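Gliding motility protein MglB (Myxococcus xanthus, PDB 6IZW) probably acts as a Roadblock/LC7-type adaptor that regulates a small GTPase in the control of gliding motility. Local coordinates at residues S57-N62 with L90-V95. The protein carries 1 engineered substitution. Numbering follows the deposited sequence.
Sequences SLTAGN and LYMTIV
Met92, present as selenomethionine, reaches from strand 88-94 to helix 52-72 and packs against Thr59 and Asn62. Its CB points to the helix, and CG continues that way, passing CD1 of Leu90 at 3.8 Å on the same strand. An extended chi2 of 171° then carries SE outward to lie 4.2 Å from CG2 of Thr59. The bend at chi3 (-68°) turns the terminal methyl aside, and CE comes to rest 3.4 Å from ND2 of Asn62, whose amide nitrogen is also 4.0 Å from SE. A long, flexible, apolar chain suits this place, since the backbones stay 8.8 Å apart between CA of Thr59 and CA of Met92. In the Roadblock fold, with strand order 2-1-5-4-3, this helix links the second and third strands and lies on one face of the antiparallel sheet. Threonine fits the interface because its two branches divide the work: CG2 faces the selenium, while OG1 hydrogen-bonds to O of Leu55 one turn back. Buried Asn62 suits both neighbours, its amide beside the methyl and ND2 weakly hydrogen-bonded to OE1 of Gln81 on strand 80-83, outermost within this chain. Leu69 of the second subunit packs on both Thr59 and Leu90.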
loop_
_atom_site.group_PDB
_atom_site.type_symbol
_atom_site.label_atom_id
_atom_site.label_comp_id
_atom_site.label_asym_id
_atom_site.label_seq_id
_atom_site.Cartn_x
_atom_site.Cartn_y
_atom_site.Cartn_z
ATOM N N SER B 57 -2.062 6.853 -3.041
ATOM C CA SER B 57 -1.240 5.893 -2.309
ATOM C C SER B 57 -2.095 4.770 -1.727
ATOM O O SER B 57 -1.707 3.601 -1.769
ATOM C CB SER B 57 -0.464 6.619 -1.202
ATOM O OG SER B 57 0.418 5.742 -0.537
ATOM N N LEU B 58 -3.254 5.125 -1.175
ATOM C CA LEU B 58 -4.199 4.132 -0.692
ATOM C C LEU B 58 -4.760 3.309 -1.845
ATOM O O LEU B 58 -4.940 2.089 -1.721
ATOM C CB LEU B 58 -5.320 4.832 0.066
ATOM C CG LEU B 58 -4.895 5.589 1.314
ATOM C CD1 LEU B 58 -5.967 6.603 1.689
ATOM C CD2 LEU B 58 -4.641 4.610 2.469
ATOM N N THR B 59 -5.019 3.959 -2.979
ATOM C CA THR B 59 -5.551 3.250 -4.129
ATOM C C THR B 59 -4.586 2.172 -4.578
ATOM O O THR B 59 -4.971 1.010 -4.743
ATOM C CB THR B 59 -5.842 4.234 -5.264
ATOM O OG1 THR B 59 -6.981 5.035 -4.914
ATOM C CG2 THR B 59 -6.117 3.497 -6.569
ATOM N N ALA B 60 -3.316 2.528 -4.762
ATOM C CA ALA B 60 -2.369 1.538 -5.251
ATOM C C ALA B 60 -2.116 0.462 -4.212
ATOM O O ALA B 60 -1.817 -0.685 -4.568
ATOM C CB ALA B 60 -1.060 2.208 -5.662
ATOM N N GLY B 61 -2.221 0.809 -2.927
ATOM C CA GLY B 61 -2.139 -0.208 -1.892
ATOM C C GLY B 61 -3.319 -1.161 -1.945
ATOM O O GLY B 61 -3.153 -2.384 -1.905
ATOM N N ASN B 62 -4.528 -0.608 -2.053
ATOM C CA ASN B 62 -5.720 -1.435 -2.198
ATOM C C ASN B 62 -5.596 -2.373 -3.399
ATOM O O ASN B 62 -5.737 -3.595 -3.261
ATOM C CB ASN B 62 -6.952 -0.535 -2.320
ATOM C CG ASN B 62 -8.200 -1.290 -2.729
ATOM O OD1 ASN B 62 -8.275 -2.507 -2.613
ATOM N ND2 ASN B 62 -9.189 -0.564 -3.219
ATOM N N LEU B 90 -17.458 5.061 -5.427
ATOM C CA LEU B 90 -16.136 5.003 -6.030
ATOM C C LEU B 90 -16.008 3.759 -6.896
ATOM O O LEU B 90 -16.354 2.658 -6.464
ATOM C CB LEU B 90 -15.061 5.028 -4.936
ATOM C CG LEU B 90 -13.720 4.359 -5.215
ATOM C CD1 LEU B 90 -12.871 5.182 -6.168
ATOM C CD2 LEU B 90 -12.989 4.092 -3.901
ATOM N N TYR B 91 -15.508 3.939 -8.113
ATOM C CA TYR B 91 -15.203 2.837 -9.013
ATOM C C TYR B 91 -13.821 3.075 -9.603
ATOM O O TYR B 91 -13.449 4.221 -9.873
ATOM C CB TYR B 91 -16.273 2.707 -10.128
ATOM C CG TYR B 91 -15.901 1.793 -11.279
ATOM C CD1 TYR B 91 -16.310 0.462 -11.296
ATOM C CD2 TYR B 91 -15.169 2.262 -12.359
ATOM C CE1 TYR B 91 -15.976 -0.385 -12.350
ATOM C CE2 TYR B 91 -14.829 1.425 -13.421
ATOM C CZ TYR B 91 -15.238 0.100 -13.411
ATOM O OH TYR B 91 -14.911 -0.745 -14.457
HETATM N N MSE B 92 -13.059 1.992 -9.772
HETATM C CA MSE B 92 -11.697 2.033 -10.319
HETATM C C MSE B 92 -11.477 0.887 -11.301
HETATM O O MSE B 92 -12.084 -0.164 -11.145
HETATM C CB MSE B 92 -10.658 1.920 -9.203
HETATM C CG MSE B 92 -11.187 2.250 -7.825
HETATM SE SE MSE B 92 -9.925 1.817 -6.388
HETATM C CE MSE B 92 -9.913 -0.091 -6.467
ATOM N N THR B 93 -10.589 1.056 -12.279
ATOM C CA THR B 93 -10.287 -0.029 -13.206
ATOM C C THR B 93 -8.824 0.030 -13.633
ATOM O O THR B 93 -8.252 1.116 -13.796
ATOM C CB THR B 93 -11.196 0.007 -14.447
ATOM O OG1 THR B 93 -10.657 -0.846 -15.470
ATOM C CG2 THR B 93 -11.325 1.423 -14.988
ATOM N N ILE B 94 -8.235 -1.149 -13.817
ATOM C CA ILE B 94 -6.855 -1.270 -14.270
ATOM C C ILE B 94 -6.799 -0.965 -15.765
ATOM O O ILE B 94 -7.512 -1.580 -16.564
ATOM C CB ILE B 94 -6.290 -2.666 -13.960
ATOM C CG1 ILE B 94 -6.000 -2.804 -12.461
ATOM C CG2 ILE B 94 -5.002 -2.908 -14.722
ATOM C CD1 ILE B 94 -7.159 -3.325 -11.641
ATOM N N VAL B 95 -5.956 0.002 -16.140
ATOM C CA VAL B 95 -5.780 0.433 -17.522
ATOM C C VAL B 95 -4.370 0.061 -17.958
ATOM O O VAL B 95 -3.420 0.821 -17.739
ATOM C CB VAL B 95 -6.025 1.948 -17.679
ATOM C CG1 VAL B 95 -5.853 2.374 -19.127
ATOM C CG2 VAL B 95 -7.398 2.338 -17.155
#